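Penicillin-binding protein 1A (Mycobacterium tuberculosis, PDB 5CXW) builds peptidoglycan by polymerising glycan strands and cross-linking their peptides, the latter through the penicillin-sensitive transpeptidase domain contained in this C-terminal piece. Local coordinates at residues 86-89 with 90-93; 264-267 with 268-272; 36-39 with 40-43; 2-5 with 6-9. One frame throughout, in Å; residues are numbered along the deposited sequence.

How the contacts relate
From the N terminus, contact 4 comes first, near the start of helix 2-19, followed by contact 3, which caps the start of helix 39-53. Contact 1 closes a beta turn between strands 74-78 and 93-94, and contact 2 lies toward the end of helix 260-270. All four are local and in series; none nests in or crosses another. Contact 4 touches two of the others: Leu-6 packs on Phe-86 and Asp-87, and Ile-7 on Ile-37 and Gln-42, which joins helix 2-19 to the loop of contact 1 and to helix 39-53. Contact 2 stands apart, its centre about 28 Å from that of contact 1, on the side of the chain's centre opposite contacts 1 and 4.

Contact 1. Residues 86-89 with 90-93; sequences FDFA and QAGL
A single water clasps the two segments, donating to Phe-88 O at 2.8 Å and to Ala-91 O at 2.7 Å. It spans the exit of a type I beta turn from Asp-87 to Gln-90, closed by Gln-90 N giving to Asp-87 O at 3.1 Å, with the donor lying above the carbonyl plane. Asp-87 suits the first position because its carboxylate reinforces the bend: OD1 accepts from Ala-89 N at 2.9 Å, an Asx turn. With CG anti to the backbone N (chi1 -175°) the carboxylate lies forward beside the turn, and Ala-89 N meets OD1 nearly along its C-O axis. Its other oxygen, OD2, rests against Gln-90 CG at 3.5 Å. The carboxylate and the Gln-90 amide stand 76° apart, yet both reach the hydroxyl of Tyr-77, and Gln-90 OE1 also takes a bond from Arg-210, so an acid and an amide here tie the turn to strand 74-78. Small Ala-91 fits beside two aromatic residues. Phe-86 sets CD2 over the centre of one Phe-88 face, while the Phe-88 ring also meets Trp-320 with nearly parallel planes. The methyl CB of Ala-91 lies at the edge of the Phe-86 ring, 3.7 Å from CE2.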
loop_
_atom_site.group_PDB
_atom_site.type_symbol
_atom_site.label_atom_id
_atom_site.label_comp_id
_atom_site.label_asym_id
_atom_site.label_seq_id
_atom_site.Cartn_x
_atom_site.Cartn_y
_atom_site.Cartn_z
ATOM N N PHE A 86 -2.106 -16.948 -11.638
ATOM C CA PHE A 86 -2.736 -15.667 -11.386
ATOM C C PHE A 86 -1.738 -14.805 -10.660
ATOM O O PHE A 86 -0.925 -15.335 -9.903
ATOM C CB PHE A 86 -3.932 -15.957 -10.546
ATOM C CG PHE A 86 -4.824 -14.800 -10.348
ATOM C CD1 PHE A 86 -5.755 -14.436 -11.318
ATOM C CD2 PHE A 86 -4.761 -14.083 -9.185
ATOM C CE1 PHE A 86 -6.587 -13.336 -11.122
ATOM C CE2 PHE A 86 -5.614 -13.013 -8.968
ATOM C CZ PHE A 86 -6.512 -12.625 -9.940
ATOM N N ASP A 87 -1.732 -13.504 -10.968
ATOM C CA ASP A 87 -0.820 -12.546 -10.331
ATOM C C ASP A 87 -1.629 -11.762 -9.278
ATOM O O ASP A 87 -2.379 -10.833 -9.591
ATOM C CB ASP A 87 -0.177 -11.604 -11.349
ATOM C CG ASP A 87 0.896 -10.661 -10.716
ATOM O OD1 ASP A 87 0.876 -10.440 -9.473
ATOM O OD2 ASP A 87 1.675 -10.049 -11.486
ATOM N N PHE A 88 -1.486 -12.159 -8.025
ATOM C CA PHE A 88 -2.199 -11.474 -6.909
ATOM C C PHE A 88 -1.725 -10.065 -6.574
ATOM O O PHE A 88 -2.438 -9.366 -5.834
ATOM C CB PHE A 88 -2.219 -12.280 -5.633
ATOM C CG PHE A 88 -3.303 -13.305 -5.636
ATOM C CD1 PHE A 88 -4.602 -12.905 -5.396
ATOM C CD2 PHE A 88 -3.034 -14.575 -6.059
ATOM C CE1 PHE A 88 -5.651 -13.838 -5.457
ATOM C CE2 PHE A 88 -4.069 -15.522 -6.122
ATOM C CZ PHE A 88 -5.357 -15.127 -5.805
ATOM N N ALA A 89 -0.561 -9.663 -7.097
ATOM C CA ALA A 89 -0.093 -8.295 -6.983
ATOM C C ALA A 89 -0.797 -7.333 -7.944
ATOM O O ALA A 89 -0.638 -6.114 -7.806
ATOM C CB ALA A 89 1.433 -8.200 -7.202
ATOM N N GLN A 90 -1.527 -7.884 -8.894
ATOM C CA GLN A 90 -2.292 -7.161 -9.876
ATOM C C GLN A 90 -3.792 -7.263 -9.691
ATOM O O GLN A 90 -4.538 -6.542 -10.395
ATOM C CB GLN A 90 -1.942 -7.656 -11.284
ATOM C CG GLN A 90 -0.500 -7.378 -11.685
ATOM C CD GLN A 90 -0.198 -5.902 -11.909
ATOM O OE1 GLN A 90 -1.069 -5.124 -12.338
ATOM N NE2 GLN A 90 1.026 -5.492 -11.615
ATOM N N ALA A 91 -4.233 -8.090 -8.746
ATOM C CA ALA A 91 -5.655 -8.313 -8.512
ATOM C C ALA A 91 -6.321 -7.111 -7.907
ATOM O O ALA A 91 -5.710 -6.389 -7.094
ATOM C CB ALA A 91 -5.836 -9.529 -7.599
ATOM N N GLY A 92 -7.563 -6.825 -8.284
ATOM C CA GLY A 92 -8.293 -5.750 -7.552
ATOM C C GLY A 92 -8.772 -6.237 -6.194
ATOM O O GLY A 92 -9.544 -7.233 -6.109
ATOM N N LEU A 93 -8.281 -5.621 -5.134
ATOM C CA LEU A 93 -8.503 -6.062 -3.793
ATOM C C LEU A 93 -9.019 -4.943 -2.895
ATOM O O LEU A 93 -8.533 -3.834 -2.972
ATOM C CB LEU A 93 -7.212 -6.651 -3.227
ATOM C CG LEU A 93 -6.653 -7.896 -3.924
ATOM C CD1 LEU A 93 -5.232 -8.232 -3.445
ATOM C CD2 LEU A 93 -7.595 -9.093 -3.707
HETATM O O HOH W 1 -3.189 -6.705 -6.103
#

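Contact 2. Residues 264-267 with 268-272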
loop_
_atom_site.group_PDB
_atom_site.type_symbol
_atom_site.label_atom_id
_atom_site.label_comp_id
_atom_site.label_asym_id
_atom_site.label_seq_id
_atom_site.Cartn_x
_atom_site.Cartn_y
_atom_site.Cartn_z
ATOM N N ASP A 264 4.959 14.707 4.985
ATOM C CA ASP A 264 5.826 14.511 6.168
ATOM C C ASP A 264 4.991 14.427 7.475
ATOM O O ASP A 264 5.385 13.740 8.434
ATOM C CB ASP A 264 6.909 15.584 6.221
ATOM C CG ASP A 264 7.925 15.467 5.026
ATOM O OD1 ASP A 264 7.956 14.402 4.310
ATOM O OD2 ASP A 264 8.699 16.423 4.868
ATOM N N ASN A 265 3.851 15.121 7.519
ATOM C CA ASN A 265 2.907 14.971 8.626
ATOM C C ASN A 265 2.207 13.598 8.610
ATOM O O ASN A 265 1.982 12.979 9.691
ATOM C CB ASN A 265 1.873 16.098 8.696
ATOM C CG ASN A 265 2.383 17.281 9.473
ATOM O OD1 ASN A 265 2.313 17.299 10.693
ATOM N ND2 ASN A 265 2.873 18.283 8.796
ATOM N N VAL A 266 1.842 13.118 7.411
ATOM C CA VAL A 266 1.272 11.778 7.307
ATOM C C VAL A 266 2.317 10.725 7.842
ATOM O O VAL A 266 2.003 9.867 8.670
ATOM C CB VAL A 266 0.838 11.421 5.889
ATOM C CG1 VAL A 266 0.472 9.939 5.790
ATOM C CG2 VAL A 266 -0.308 12.352 5.419
ATOM N N THR A 267 3.560 10.870 7.402
ATOM C CA THR A 267 4.655 10.044 7.911
ATOM C C THR A 267 4.686 10.058 9.412
ATOM O O THR A 267 4.765 8.998 10.035
ATOM C CB THR A 267 5.983 10.472 7.271
ATOM O OG1 THR A 267 5.854 10.293 5.866
ATOM C CG2 THR A 267 7.161 9.662 7.803
ATOM N N ALA A 268 4.648 11.272 9.993
ATOM C CA ALA A 268 4.760 11.421 11.419
ATOM C C ALA A 268 3.621 10.606 12.105
ATOM O O ALA A 268 3.862 9.977 13.135
ATOM C CB ALA A 268 4.745 12.877 11.833
ATOM N N ALA A 269 2.416 10.716 11.604
ATOM C CA ALA A 269 1.294 9.920 12.169
ATOM C C ALA A 269 1.461 8.433 12.098
ATOM O O ALA A 269 0.986 7.698 13.004
ATOM C CB ALA A 269 -0.014 10.338 11.509
ATOM N N MET A 270 2.149 7.967 11.042
ATOM C CA MET A 270 2.346 6.541 10.751
ATOM C C MET A 270 3.554 5.953 11.468
ATOM O O MET A 270 3.669 4.732 11.559
ATOM C CB MET A 270 2.487 6.301 9.252
ATOM C CG MET A 270 1.191 6.603 8.572
ATOM S SD MET A 270 1.357 6.615 6.776
ATOM C CE MET A 270 1.666 4.852 6.503
ATOM N N GLU A 271 4.448 6.806 11.945
ATOM C CA GLU A 271 5.719 6.301 12.570
ATOM C C GLU A 271 5.516 5.289 13.668
ATOM O O GLU A 271 6.230 4.301 13.701
ATOM C CB GLU A 271 6.596 7.429 13.056
ATOM C CG GLU A 271 7.437 8.063 11.971
ATOM C CD GLU A 271 8.359 9.147 12.521
ATOM O OE1 GLU A 271 7.914 10.280 12.640
ATOM O OE2 GLU A 271 9.511 8.876 12.846
ATOM N N PRO A 272 4.528 5.505 14.572
ATOM C CA PRO A 272 4.421 4.563 15.703
ATOM C C PRO A 272 3.721 3.240 15.323
ATOM O O PRO A 272 3.472 2.394 16.191
ATOM C CB PRO A 272 3.546 5.303 16.710
ATOM C CG PRO A 272 2.889 6.402 15.978
ATOM C CD PRO A 272 3.743 6.747 14.780
#
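With CG1 of Val-266 anti to its own backbone N (chi1 170°) and Met-270 running straight to its sulfur before bending at chi3 (68°), the two side chains lie side by side and point the same way. This is an i to i+4 pair toward the C-terminal end of helix 260-270, and Val-266 CG1 meets Met-270 SD at 3.6 Å. A branched valine and a flexible methionine suit this buried stripe: Val-266 packs on Val-105 and Leu-108 of helix 100-109, and Met-270 on Val-101 of that helix and on Lys-291 of strand 289-296. Lys-291 probably belongs to the transpeptidase's KTG motif, and Met-270 lies about 11 Å, side chain to side chain, from Ser-97, the acyl-ester serine by similarity. Ala-269, with only a methyl, sits close against helices 100-109 and 143-149. Met-270 N bonds to Val-266 O at 3.0 Å nearly along the carbonyl axis. It also gives a weak bond to Thr-267 O, which receives another weak one from Glu-271 N. Buried polar groups find outside partners: the Asn-265 amide joins Ala-261 O, Thr-368 O and Gly-375 N, and the Thr-267 hydroxyl bonds with Ala-263 O and the Tyr-311 hydroxyl. Glu-271 CG lies 3.4 Å from Thr-267 O.

Contact 3. Residues 36-39 with 40-43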
loop_
_atom_site.group_PDB
_atom_site.type_symbol
_atom_site.label_atom_id
_atom_site.label_comp_id
_atom_site.label_asym_id
_atom_site.label_seq_id
_atom_site.Cartn_x
_atom_site.Cartn_y
_atom_site.Cartn_z
ATOM N N THR A 36 14.594 -3.733 -12.735
ATOM C CA THR A 36 14.786 -2.966 -11.509
ATOM C C THR A 36 14.893 -3.825 -10.251
ATOM O O THR A 36 15.210 -3.308 -9.176
ATOM C CB THR A 36 13.596 -2.029 -11.308
ATOM O OG1 THR A 36 12.370 -2.764 -11.389
ATOM C CG2 THR A 36 13.564 -0.910 -12.318
ATOM N N ILE A 37 14.528 -5.097 -10.373
ATOM C CA ILE A 37 14.488 -5.980 -9.244
ATOM C C ILE A 37 15.852 -5.998 -8.515
ATOM O O ILE A 37 16.912 -6.049 -9.148
ATOM C CB ILE A 37 14.057 -7.408 -9.666
ATOM C CG1 ILE A 37 12.659 -7.400 -10.328
ATOM C CG2 ILE A 37 14.070 -8.308 -8.449
ATOM C CD1 ILE A 37 11.515 -6.958 -9.423
ATOM N N ASP A 38 15.819 -5.918 -7.189
ATOM C CA ASP A 38 16.996 -6.052 -6.351
ATOM C C ASP A 38 16.990 -7.464 -5.801
ATOM O O ASP A 38 16.102 -7.825 -5.032
ATOM C CB ASP A 38 16.952 -5.012 -5.235
ATOM C CG ASP A 38 18.103 -5.137 -4.252
ATOM O OD1 ASP A 38 18.951 -5.964 -4.412
ATOM O OD2 ASP A 38 18.140 -4.431 -3.270
ATOM N N PRO A 39 17.995 -8.272 -6.142
ATOM C CA PRO A 39 17.943 -9.663 -5.675
ATOM C C PRO A 39 17.821 -9.836 -4.192
ATOM O O PRO A 39 17.128 -10.756 -3.731
ATOM C CB PRO A 39 19.293 -10.222 -6.152
ATOM C CG PRO A 39 19.502 -9.480 -7.436
ATOM C CD PRO A 39 19.032 -8.085 -7.178
ATOM N N GLN A 40 18.478 -8.970 -3.446
ATOM C CA GLN A 40 18.436 -9.046 -1.995
ATOM C C GLN A 40 17.012 -8.798 -1.505
ATOM O O GLN A 40 16.551 -9.501 -0.562
ATOM C CB GLN A 40 19.407 -8.061 -1.331
ATOM C CG GLN A 40 19.428 -8.062 0.187
ATOM C CD GLN A 40 20.452 -7.132 0.784
ATOM O OE1 GLN A 40 21.584 -7.018 0.290
ATOM N NE2 GLN A 40 20.120 -6.525 1.900
ATOM N N ALA A 41 16.325 -7.818 -2.106
ATOM C CA ALA A 41 14.911 -7.535 -1.718
ATOM C C ALA A 41 13.992 -8.655 -2.153
ATOM O O ALA A 41 13.127 -9.138 -1.393
ATOM C CB ALA A 41 14.449 -6.200 -2.276
ATOM N N GLN A 42 14.205 -9.115 -3.368
ATOM C CA GLN A 42 13.386 -10.222 -3.908
ATOM C C GLN A 42 13.513 -11.473 -3.115
ATOM O O GLN A 42 12.509 -12.100 -2.818
ATOM C CB GLN A 42 13.719 -10.481 -5.375
ATOM C CG GLN A 42 12.781 -11.441 -6.106
ATOM C CD GLN A 42 11.373 -10.911 -6.235
ATOM O OE1 GLN A 42 11.153 -9.715 -6.308
ATOM N NE2 GLN A 42 10.408 -11.829 -6.316
ATOM N N ARG A 43 14.741 -11.874 -2.780
ATOM C CA ARG A 43 14.965 -13.061 -1.944
ATOM C C ARG A 43 14.299 -12.917 -0.561
ATOM O O ARG A 43 13.705 -13.891 -0.032
ATOM C CB ARG A 43 16.476 -13.362 -1.811
ATOM C CG ARG A 43 17.134 -13.907 -3.120
ATOM C CD ARG A 43 18.600 -14.406 -2.986
ATOM N NE ARG A 43 19.051 -13.879 -1.721
ATOM C CZ ARG A 43 19.798 -12.776 -1.516
ATOM N NH1 ARG A 43 19.962 -12.372 -0.220
ATOM N NH2 ARG A 43 20.427 -12.123 -2.574
#
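The chain passes from the extended backbone of Ile-37 and Asp-38 into helical geometry at Pro-39. Gln-42 N gives to Asp-38 O at 2.8 Å in an almost straight bond (173°), tying the loop to the new turn, and Arg-43 N gives to Pro-39 O at 2.8 Å, continuing the helix. Asp-38 is the N-cap of helix 39-53. Its CG stands anti to the backbone N (chi1 176°), which lays the carboxylate alongside the first turn, where OD1 accepts from Gln-40 N at 3.2 Å from above the carboxylate plane. An aspartate suits this place twice over: it occupies an amide that has no earlier carbonyl to bond with, and its charge probably interacts well with the positive end of the helix dipole. Proline follows naturally, since a first-turn residue needs no N-H and its ring already holds phi near the helical value. Arg-43 bends at chi3, and Pro-39 O lies over one face of its guanidinium, 3.8 Å from NH2, while Arg-43 CG comes to 3.2 Å from Pro-39 O.

Ile-37 CG2 rests on the aliphatic CB of Gln-42, 3.8 Å away, the two side chains crossing at a slant. The bent glutamine sends OE1 to Tyr-77 N of strand 74-78 and NE2 to Glu-46 one turn on. Ile-37 packs on Val-74 and Ala-41 on Ala-76, so the start of helix 39-53 lies against the edge strand 74-78 of the five-stranded sheet, with Ile-7 of helix 2-19 touching both Ile-37 and Gln-42.

Contact 4. Residues 2-5 with 6-9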
loop_
_atom_site.group_PDB
_atom_site.type_symbol
_atom_site.label_atom_id
_atom_site.label_comp_id
_atom_site.label_asym_id
_atom_site.label_seq_id
_atom_site.Cartn_x
_atom_site.Cartn_y
_atom_site.Cartn_z
ATOM N N GLY A 2 8.462 -20.138 -11.316
ATOM C CA GLY A 2 7.802 -19.426 -10.204
ATOM C C GLY A 2 7.590 -17.905 -10.202
ATOM O O GLY A 2 7.089 -17.328 -11.189
ATOM N N PRO A 3 7.897 -17.245 -9.053
ATOM C CA PRO A 3 7.652 -15.776 -8.939
ATOM C C PRO A 3 8.318 -14.923 -10.050
ATOM O O PRO A 3 7.751 -13.920 -10.516
ATOM C CB PRO A 3 8.227 -15.433 -7.548
ATOM C CG PRO A 3 8.083 -16.686 -6.763
ATOM C CD PRO A 3 8.254 -17.836 -7.742
ATOM N N ASN A 4 9.502 -15.344 -10.521
ATOM C CA ASN A 4 10.143 -14.635 -11.633
ATOM C C ASN A 4 9.334 -14.657 -12.939
ATOM O O ASN A 4 9.438 -13.713 -13.732
ATOM C CB ASN A 4 11.549 -15.151 -11.882
ATOM C CG ASN A 4 12.491 -14.785 -10.759
ATOM O OD1 ASN A 4 12.638 -13.598 -10.387
ATOM N ND2 ASN A 4 13.128 -15.803 -10.185
ATOM N N GLY A 5 8.514 -15.698 -13.155
ATOM C CA GLY A 5 7.583 -15.690 -14.306
ATOM C C GLY A 5 6.591 -14.509 -14.315
ATOM O O GLY A 5 6.238 -13.968 -15.372
ATOM N N LEU A 6 6.075 -14.173 -13.137
ATOM C CA LEU A 6 5.122 -13.076 -13.003
ATOM C C LEU A 6 5.881 -11.773 -13.177
ATOM O O LEU A 6 5.347 -10.834 -13.751
ATOM C CB LEU A 6 4.376 -13.128 -11.642
ATOM C CG LEU A 6 3.507 -14.356 -11.437
ATOM C CD1 LEU A 6 2.878 -14.332 -10.044
ATOM C CD2 LEU A 6 2.476 -14.508 -12.568
ATOM N N ILE A 7 7.125 -11.709 -12.713
ATOM C CA ILE A 7 7.945 -10.522 -12.952
ATOM C C ILE A 7 8.150 -10.390 -14.466
ATOM O O ILE A 7 8.020 -9.313 -15.039
ATOM C CB ILE A 7 9.267 -10.564 -12.233
ATOM C CG1 ILE A 7 9.070 -10.472 -10.705
ATOM C CG2 ILE A 7 10.194 -9.464 -12.767
ATOM C CD1 ILE A 7 10.288 -10.809 -9.850
ATOM N N GLU A 8 8.491 -11.501 -15.123
ATOM C CA GLU A 8 8.744 -11.448 -16.588
ATOM C C GLU A 8 7.538 -10.933 -17.356
ATOM O O GLU A 8 7.672 -10.179 -18.323
ATOM C CB GLU A 8 9.133 -12.861 -17.129
ATOM C CG GLU A 8 10.502 -13.338 -16.660
ATOM C CD GLU A 8 10.728 -14.898 -16.785
ATOM O OE1 GLU A 8 10.008 -15.608 -17.576
ATOM O OE2 GLU A 8 11.643 -15.441 -16.085
ATOM N N ARG A 9 6.350 -11.379 -16.941
ATOM C CA ARG A 9 5.123 -10.938 -17.562
ATOM C C ARG A 9 4.959 -9.419 -17.453
ATOM O O ARG A 9 4.519 -8.766 -18.385
ATOM C CB ARG A 9 3.885 -11.677 -16.996
ATOM C CG ARG A 9 3.679 -13.047 -17.651
ATOM C CD ARG A 9 2.889 -14.077 -16.833
ATOM N NE ARG A 9 1.540 -13.658 -16.415
ATOM C CZ ARG A 9 0.675 -14.422 -15.719
ATOM N NH1 ARG A 9 -0.527 -13.944 -15.366
ATOM N NH2 ARG A 9 0.992 -15.667 -15.347
#
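Asn-4 and Ile-7 lie side by side and point the same way, the amide oxygen OD1 of Asn-4 resting on the terminal methyl CD1 of Ile-7 at 3.7 Å. The isoleucine gets there with CG1 beside its backbone N (chi1 -68°) and an extended CG1-CD1 arm, which carries CD1 back along the helix past Pro-3 O; its side chain also touches Tyr-77 of strand 74-78. One position on, Glu-8, with CG likewise beside its backbone N and the chain extended beyond, reaches back along the preceding turn. Its CG comes to 3.1 Å from Asn-4 O, and the carboxylate lies across the Asn-4 to Gly-5 backbone, OE2 3.7 Å from Asn-4 O and OE1 4.1 Å from Gly-5 CA. That placement lets OE1 form a salt bridge with Lys-1, a fitting use of an acid at this exposed site.

All of this lies near the N-terminal end of helix 2-19. Ile-7 N bonds to Pro-3 O at 3.2 Å in the carbonyl plane, Glu-8 N to Asn-4 O at 2.8 Å, and Arg-9 N to Gly-5 O. Gly-2 takes a positive phi (43°) that glycine tolerates easily, and its O accepts from Gly-5 N; Pro-3, which has no N-H to satisfy, suits an early position and packs on Glu-46 and Tyr-78.

Arg-9 bends at chi3 (57°), which brings one face of the guanidinium against Leu-6 CD2, 3.4 Å from its plane and offset toward the rim. The charged end is fixed beyond the helix by Ala-83 O and Gly-85 O, both bonded to NH2.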